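Local structure of member of DUF4221 family (3S9J) at residues 218-223 against 241-246; 234-239 against 307-312. The protein is of unknown function but folds as a six-bladed beta-propeller of the DUF4221 family. All blocks are in the same frame, centred on the assembly; numbering follows the deposited sequence.

Contact 1 of 2, residues 218-223 against 241-246; sequences GYDSLM and LKSMKP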
ATOM      1  N   GLY A 218      12.642   1.614  -5.855  1.00 26.08           N
ATOM      2  CA  GLY A 218      13.956   2.067  -6.326  1.00 28.50           C
ATOM      3  C   GLY A 218      14.090   2.300  -7.813  1.00 27.91           C
ATOM      4  O   GLY A 218      15.206   2.417  -8.300  1.00 31.66           O
ATOM      5  N   TYR A 219      12.983   2.388  -8.548  1.00 27.74           N
ATOM      6  CA  TYR A 219      13.044   2.409 -10.009  1.00 27.01           C
ATOM      7  C   TYR A 219      12.195   3.499 -10.643  1.00 28.91           C
ATOM      8  O   TYR A 219      11.054   3.716 -10.262  1.00 27.68           O
ATOM      9  CB  TYR A 219      12.617   1.042 -10.555  1.00 26.98           C
ATOM     10  CG  TYR A 219      13.045   0.697 -11.971  1.00 29.99           C
ATOM     11  CD1 TYR A 219      14.295   1.062 -12.468  1.00 34.04           C
ATOM     12  CD2 TYR A 219      12.219  -0.054 -12.793  1.00 36.42           C
ATOM     13  CE1 TYR A 219      14.691   0.691 -13.758  1.00 40.57           C
ATOM     14  CE2 TYR A 219      12.597  -0.421 -14.082  1.00 38.50           C
ATOM     15  CZ  TYR A 219      13.828  -0.050 -14.557  1.00 39.45           C
ATOM     16  OH  TYR A 219      14.197  -0.437 -15.828  1.00 40.04           O
ATOM     17  N   ASP A 220      12.751   4.141 -11.670  1.00 30.35           N
ATOM     18  CA  ASP A 220      12.076   5.199 -12.416  1.00 32.71           C
ATOM     19  C   ASP A 220      10.820   4.753 -13.151  1.00 31.02           C
ATOM     20  O   ASP A 220       9.963   5.570 -13.419  1.00 34.40           O
ATOM     21  CB  ASP A 220      12.995   5.753 -13.500  1.00 35.23           C
ATOM     22  CG  ASP A 220      14.106   6.599 -12.970  1.00 37.41           C
ATOM     23  OD1 ASP A 220      14.303   6.713 -11.752  1.00 36.12           O
ATOM     24  OD2 ASP A 220      14.758   7.201 -13.825  1.00 43.19           O
ATOM     25  N   SER A 221      10.717   3.475 -13.502  1.00 33.25           N
ATOM     26  CA  SER A 221       9.658   3.037 -14.397  1.00 32.59           C
ATOM     27  C   SER A 221       8.605   2.194 -13.696  1.00 31.19           C
ATOM     28  O   SER A 221       8.897   1.474 -12.737  1.00 31.34           O
ATOM     29  CB  SER A 221      10.241   2.262 -15.587  1.00 36.83           C
ATOM     30  OG  SER A 221      10.985   3.126 -16.427  1.00 37.93           O
ATOM     31  N   LEU A 222       7.384   2.321 -14.186  1.00 31.07           N
ATOM     32  CA  LEU A 222       6.272   1.458 -13.784  1.00 31.36           C
ATOM     33  C   LEU A 222       6.153   0.253 -14.712  1.00 33.13           C
ATOM     34  O   LEU A 222       6.367   0.351 -15.918  1.00 33.95           O
ATOM     35  CB  LEU A 222       4.948   2.219 -13.839  1.00 32.14           C
ATOM     36  CG  LEU A 222       4.768   3.399 -12.897  1.00 31.31           C
ATOM     37  CD1 LEU A 222       3.441   4.112 -13.229  1.00 30.83           C
ATOM     38  CD2 LEU A 222       4.822   2.907 -11.423  1.00 29.52           C
HETATM   39  N   MSE A 223       5.741  -0.868 -14.125  1.00 33.03           N
HETATM   40  CA  MSE A 223       5.539  -2.125 -14.820  1.00 33.96           C
HETATM   41  C   MSE A 223       4.046  -2.342 -14.928  1.00 32.72           C
HETATM   42  O   MSE A 223       3.315  -2.189 -13.937  1.00 31.14           O
HETATM   43  CB  MSE A 223       6.149  -3.236 -13.971  1.00 35.23           C
HETATM   44  CG  MSE A 223       6.320  -4.542 -14.649  1.00 42.23           C
HETATM   45 SE   MSE A 223       6.716  -5.868 -13.291  0.75 39.06          SE
HETATM   46  CE  MSE A 223       4.900  -6.362 -12.943  1.00 32.44           C
ATOM     47  N   LEU A 241      14.003  14.375  -8.867  1.00 33.16           N
ATOM     48  CA  LEU A 241      14.950  13.318  -8.489  1.00 31.43           C
ATOM     49  C   LEU A 241      15.835  12.896  -9.640  1.00 33.45           C
ATOM     50  O   LEU A 241      15.410  12.836 -10.786  1.00 34.01           O
ATOM     51  CB  LEU A 241      14.208  12.052  -8.007  1.00 31.52           C
ATOM     52  CG  LEU A 241      13.294  12.200  -6.792  1.00 32.15           C
ATOM     53  CD1 LEU A 241      12.622  10.854  -6.487  1.00 28.56           C
ATOM     54  CD2 LEU A 241      14.089  12.753  -5.598  1.00 29.32           C
ATOM     55  N   LYS A 242      17.067  12.571  -9.300  1.00 34.96           N
ATOM     56  CA  LYS A 242      18.008  11.947 -10.214  1.00 39.63           C
ATOM     57  C   LYS A 242      17.425  10.590 -10.625  1.00 38.19           C
ATOM     58  O   LYS A 242      16.763   9.927  -9.812  1.00 36.93           O
ATOM     59  CB  LYS A 242      19.314  11.755  -9.437  1.00 42.48           C
ATOM     60  CG  LYS A 242      20.512  11.432 -10.235  1.00 50.54           C
ATOM     61  CD  LYS A 242      21.705  11.146  -9.303  1.00 62.21           C
ATOM     62  CE  LYS A 242      22.961  10.834 -10.100  1.00 63.29           C
ATOM     63  NZ  LYS A 242      23.361  12.031 -10.859  1.00 69.47           N
ATOM     64  N   SER A 243      17.669  10.175 -11.858  1.00 36.35           N
ATOM     65  CA  SER A 243      17.247   8.842 -12.308  1.00 37.29           C
ATOM     66  C   SER A 243      17.840   7.769 -11.408  1.00 37.93           C
ATOM     67  O   SER A 243      18.976   7.898 -10.948  1.00 36.13           O
ATOM     68  CB  SER A 243      17.638   8.613 -13.771  1.00 40.85           C
ATOM     69  OG  SER A 243      17.407   7.272 -14.127  1.00 42.85           O
HETATM   70  N   MSE A 244      17.060   6.722 -11.108  1.00 37.95           N
HETATM   71  CA  MSE A 244      17.527   5.674 -10.198  1.00 38.48           C
HETATM   72  C   MSE A 244      17.177   4.254 -10.624  1.00 37.81           C
HETATM   73  O   MSE A 244      16.212   4.008 -11.382  1.00 37.36           O
HETATM   74  CB  MSE A 244      16.979   5.922  -8.782  1.00 38.10           C
HETATM   75  CG  MSE A 244      15.497   5.747  -8.639  1.00 34.17           C
HETATM   76 SE   MSE A 244      14.869   5.910  -6.784  0.75 30.52          SE
HETATM   77  CE  MSE A 244      15.256   7.724  -6.535  1.00 27.61           C
ATOM     78  N   LYS A 245      17.990   3.329 -10.114  1.00 39.48           N
ATOM     79  CA  LYS A 245      17.691   1.899 -10.090  1.00 39.63           C
ATOM     80  C   LYS A 245      17.888   1.410  -8.654  1.00 35.99           C
ATOM     81  O   LYS A 245      18.543   2.085  -7.847  1.00 36.18           O
ATOM     82  CB  LYS A 245      18.591   1.109 -11.059  1.00 40.80           C
ATOM     83  CG  LYS A 245      18.552   1.619 -12.508  1.00 55.10           C
ATOM     84  CD  LYS A 245      18.337   0.507 -13.570  1.00 63.85           C
ATOM     85  CE  LYS A 245      19.513  -0.455 -13.707  1.00 68.77           C
ATOM     86  NZ  LYS A 245      19.334  -1.391 -14.882  1.00 71.77           N
ATOM     87  N   PRO A 246      17.291   0.260  -8.303  1.00 34.76           N
ATOM     88  CA  PRO A 246      17.333  -0.101  -6.912  1.00 35.63           C
ATOM     89  C   PRO A 246      18.725  -0.398  -6.399  1.00 34.45           C
ATOM     90  O   PRO A 246      19.633  -0.750  -7.156  1.00 36.32           O
ATOM     91  CB  PRO A 246      16.431  -1.361  -6.836  1.00 36.59           C
ATOM     92  CG  PRO A 246      15.567  -1.273  -8.034  1.00 38.86           C
ATOM     93  CD  PRO A 246      16.450  -0.676  -9.071  1.00 36.42           C
TER
HETATM   94  O   HOH W   1      14.117   8.779 -10.213  1.00 32.60           O
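Asp220 reaches across to two consecutive residues, Ser243 and Met244, and grips each with one oxygen. Met244 N donates to Asp220 OD1 at 2.8 Å in a fairly straight bond (163° at the hydrogen), while Ser243 OG donates to Asp220 OD2 at 2.7 Å. Both donors come from above the carboxylate plane, each 39° out of it. A water also donates to OD1 and to Lys242 O, joining a third residue to the acid; the return bond from Asp220 N to Met244 O is weak. An alanine in place of Asp220 would probably leave the Met244 N-H and the Ser243 hydroxyl without this acceptor and the water without its link to the turn. Met244, modelled as selenomethionine, has CG between its backbone N and carbonyl carbon (chi1 68°), which sets CG 3.4 Å from Gly218 O, and its SE lies 3.8 Å from Gly218 C. Glycine suits position 218 because a CB there would collide with Pro246 CA, whose own ring CD and CG pack against the Gly218 carbonyl. The arrangement belongs to the loops of a beta-propeller: a hairpin turn inside one blade holds the chain that leaves the same blade for the next.

Contact 2 of 2, residues 234-239 against 307-312; sequences YNAKSR and IVLNAD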
ATOM      1  N   TYR A 234       6.726   1.882 -18.384  1.00 34.96           N
ATOM      2  CA  TYR A 234       6.476   3.296 -18.630  1.00 34.67           C
ATOM      3  C   TYR A 234       7.268   4.154 -17.660  1.00 36.73           C
ATOM      4  O   TYR A 234       7.307   3.885 -16.456  1.00 34.93           O
ATOM      5  CB  TYR A 234       5.007   3.632 -18.457  1.00 36.15           C
ATOM      6  CG  TYR A 234       4.098   2.913 -19.414  1.00 37.23           C
ATOM      7  CD1 TYR A 234       3.874   3.412 -20.685  1.00 40.65           C
ATOM      8  CD2 TYR A 234       3.442   1.748 -19.036  1.00 37.97           C
ATOM      9  CE1 TYR A 234       3.035   2.761 -21.569  1.00 43.66           C
ATOM     10  CE2 TYR A 234       2.602   1.086 -19.918  1.00 36.41           C
ATOM     11  CZ  TYR A 234       2.406   1.599 -21.182  1.00 44.59           C
ATOM     12  OH  TYR A 234       1.555   0.963 -22.049  1.00 45.14           O
ATOM     13  N   ASN A 235       7.884   5.200 -18.188  1.00 37.08           N
ATOM     14  CA  ASN A 235       8.620   6.119 -17.336  1.00 38.08           C
ATOM     15  C   ASN A 235       7.700   6.824 -16.351  1.00 35.05           C
ATOM     16  O   ASN A 235       6.662   7.357 -16.728  1.00 35.21           O
ATOM     17  CB  ASN A 235       9.330   7.176 -18.179  1.00 39.66           C
ATOM     18  CG  ASN A 235      10.183   8.099 -17.328  1.00 48.02           C
ATOM     19  OD1 ASN A 235       9.852   9.266 -17.145  1.00 57.51           O
ATOM     20  ND2 ASN A 235      11.259   7.560 -16.768  1.00 49.97           N
ATOM     21  N   ALA A 236       8.093   6.848 -15.086  1.00 33.92           N
ATOM     22  CA  ALA A 236       7.303   7.498 -14.057  1.00 33.34           C
ATOM     23  C   ALA A 236       8.251   8.161 -13.065  1.00 32.23           C
ATOM     24  O   ALA A 236       8.107   8.014 -11.861  1.00 31.35           O
ATOM     25  CB  ALA A 236       6.397   6.485 -13.358  1.00 31.68           C
ATOM     26  N   LYS A 237       9.221   8.898 -13.605  1.00 34.28           N
ATOM     27  CA  LYS A 237      10.280   9.547 -12.821  1.00 34.56           C
ATOM     28  C   LYS A 237       9.833  10.924 -12.360  1.00 33.86           C
ATOM     29  O   LYS A 237       9.246  11.691 -13.135  1.00 35.28           O
ATOM     30  CB  LYS A 237      11.539   9.682 -13.709  1.00 36.83           C
ATOM     31  CG  LYS A 237      12.633  10.562 -13.154  1.00 35.63           C
ATOM     32  CD  LYS A 237      13.813  10.694 -14.122  1.00 35.51           C
ATOM     33  CE  LYS A 237      14.809  11.704 -13.563  1.00 36.10           C
ATOM     34  NZ  LYS A 237      14.250  13.083 -13.379  1.00 36.20           N
ATOM     35  N   SER A 238      10.155  11.258 -11.120  1.00 30.53           N
ATOM     36  CA  SER A 238       9.971  12.606 -10.590  1.00 29.47           C
ATOM     37  C   SER A 238      10.956  13.601 -11.234  1.00 31.51           C
ATOM     38  O   SER A 238      12.149  13.297 -11.355  1.00 32.82           O
ATOM     39  CB  SER A 238      10.246  12.627  -9.099  1.00 27.70           C
ATOM     40  OG  SER A 238      10.283  13.965  -8.623  1.00 29.32           O
ATOM     41  N   ARG A 239      10.450  14.787 -11.593  1.00 32.20           N
ATOM     42  CA  ARG A 239      11.332  15.834 -12.122  0.50 33.71           C
ATOM     43  C   ARG A 239      12.311  16.367 -11.073  1.00 35.00           C
ATOM     44  O   ARG A 239      13.275  17.028 -11.433  1.00 31.99           O
ATOM     45  CB  ARG A 239      10.527  16.988 -12.741  0.50 35.14           C
ATOM     46  CG  ARG A 239       9.712  17.834 -11.757  0.50 34.03           C
ATOM     47  CD  ARG A 239       8.472  18.408 -12.467  0.50 41.99           C
ATOM     48  NE  ARG A 239       7.610  17.344 -12.991  0.50 37.61           N
ATOM     49  CZ  ARG A 239       6.654  17.508 -13.901  0.50 42.22           C
ATOM     50  NH1 ARG A 239       6.408  18.702 -14.415  0.50 41.59           N
ATOM     51  NH2 ARG A 239       5.939  16.462 -14.295  0.50 43.66           N
ATOM     52  N   ILE A 307       3.265  12.493  -8.520  1.00 28.30           N
ATOM     53  CA  ILE A 307       3.242  12.513  -9.974  1.00 28.36           C
ATOM     54  C   ILE A 307       1.863  12.033 -10.441  1.00 29.16           C
ATOM     55  O   ILE A 307       1.374  11.009  -9.968  1.00 28.50           O
ATOM     56  CB  ILE A 307       4.310  11.556 -10.552  1.00 28.54           C
ATOM     57  CG1 ILE A 307       5.709  11.901 -10.015  1.00 31.76           C
ATOM     58  CG2 ILE A 307       4.216  11.530 -12.072  1.00 29.36           C
ATOM     59  CD1 ILE A 307       6.721  10.744 -10.014  1.00 32.60           C
ATOM     60  N   VAL A 308       1.251  12.766 -11.362  1.00 31.31           N
ATOM     61  CA  VAL A 308      -0.025  12.387 -11.952  1.00 31.26           C
ATOM     62  C   VAL A 308       0.216  11.839 -13.363  1.00 32.49           C
ATOM     63  O   VAL A 308       0.853  12.493 -14.177  1.00 34.49           O
ATOM     64  CB  VAL A 308      -1.009  13.578 -12.016  1.00 34.72           C
ATOM     65  CG1 VAL A 308      -2.356  13.112 -12.597  1.00 33.66           C
ATOM     66  CG2 VAL A 308      -1.212  14.191 -10.617  1.00 32.60           C
ATOM     67  N   LEU A 309      -0.266  10.631 -13.641  1.00 31.13           N
ATOM     68  CA  LEU A 309      -0.156  10.040 -14.965  1.00 32.22           C
ATOM     69  C   LEU A 309      -1.565   9.802 -15.499  1.00 35.05           C
ATOM     70  O   LEU A 309      -2.476   9.455 -14.733  1.00 33.87           O
ATOM     71  CB  LEU A 309       0.594   8.710 -14.922  1.00 32.93           C
ATOM     72  CG  LEU A 309       2.022   8.742 -14.361  1.00 31.93           C
ATOM     73  CD1 LEU A 309       2.072   8.388 -12.846  1.00 31.03           C
ATOM     74  CD2 LEU A 309       2.951   7.824 -15.184  1.00 33.23           C
ATOM     75  N   ASN A 310      -1.753   9.975 -16.801  1.00 36.49           N
ATOM     76  CA  ASN A 310      -3.059   9.698 -17.382  1.00 36.53           C
ATOM     77  C   ASN A 310      -3.202   8.200 -17.655  1.00 34.53           C
ATOM     78  O   ASN A 310      -2.310   7.430 -17.310  1.00 34.82           O
ATOM     79  CB  ASN A 310      -3.329  10.570 -18.632  1.00 35.72           C
ATOM     80  CG  ASN A 310      -2.392  10.275 -19.782  1.00 39.81           C
ATOM     81  OD1 ASN A 310      -1.769   9.212 -19.851  1.00 40.41           O
ATOM     82  ND2 ASN A 310      -2.308  11.216 -20.717  1.00 39.59           N
ATOM     83  N   ALA A 311      -4.299   7.791 -18.297  1.00 36.37           N
ATOM     84  CA  ALA A 311      -4.612   6.361 -18.468  1.00 35.40           C
ATOM     85  C   ALA A 311      -3.641   5.661 -19.418  1.00 39.69           C
ATOM     86  O   ALA A 311      -3.533   4.431 -19.409  1.00 41.93           O
ATOM     87  CB  ALA A 311      -6.067   6.169 -18.913  1.00 37.10           C
ATOM     88  N   ASP A 312      -2.913   6.445 -20.214  1.00 39.78           N
ATOM     89  CA  ASP A 312      -1.909   5.908 -21.114  1.00 41.05           C
ATOM     90  C   ASP A 312      -0.514   5.940 -20.505  1.00 38.97           C
ATOM     91  O   ASP A 312       0.467   5.691 -21.194  1.00 39.02           O
ATOM     92  CB  ASP A 312      -1.916   6.693 -22.424  1.00 44.40           C
ATOM     93  CG  ASP A 312      -3.240   6.574 -23.185  1.00 50.97           C
ATOM     94  OD1 ASP A 312      -3.792   5.458 -23.305  1.00 58.23           O
ATOM     95  OD2 ASP A 312      -3.711   7.613 -23.682  1.00 53.06           O
TER
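The backbones of Ser238 and Ile307 approach to 6.8 Å between CA atoms, and from there the two segments run roughly antiparallel, 162° apart, spreading to 9.1 Å between the CA atoms of Tyr234 and Asp312. The gap is bridged by side chains, chiefly those of Ile307 and Leu309, which both point toward 234-239. Ile307 has CG1 anti to its carbonyl carbon (chi1 -56°), and the branch carries on to CD1, which rests 3.6 Å from both Ala236 O and Ser238 N and touches Ser238 CB as well. Two residues on, Leu309 CD2 meets Ala236 CB at 4.1 Å and lies near Asn235 O. Isoleucine and leucine suit strand 304-309 here because their terminal methyls span the gap between the backbones, and alanine suits the other side because its small methyl lets Leu309 come close. At the far end Tyr234 brings ring atom CE1 to 3.9 Å from Asp312 O, in an oblique approach; the same ring stacks with Phe313, and its hydroxyl is hydrogen-bonded to Arg232. The polar atoms beside Ile307 CD1 have hydrogen-bond partners of their own, Arg281 for Ala236 O and the Tyr267 hydroxyl for Ser238 N. Ser238 turns its hydroxyl to Glu318. Lys237 starts away from 307-312, and its NZ donates to Ser238 O at 2.9 Å and also to Leu241 O. The end of one blade's outer strand and the loop after it thus meet the next blade's third strand and the turn beyond through van der Waals contact, so shape rather than direct polar pairing fits them together, while surrounding residues satisfy backbone groups at the join.

In the fold
From the N terminus the segments come in the order 218-223, 234-239, 241-246 and 307-312, so the two contacts cross instead of nesting. Contact 1 closes a loop of 17 residues that holds most of the last hairpin of one blade; contact 2 closes one of 67 residues, which takes in helix 255-263 and the first two strands of the next blade. Strands 221-225 and 231-235 couple them, as neighbours in one sheet: Leu222 N to Tyr234 O and Asp220 O to Ala236 N are probable hydrogen bonds, each 2.8 Å. Contact 1 therefore ties the exit path to its own blade, and contact 2 ties that blade to its successor.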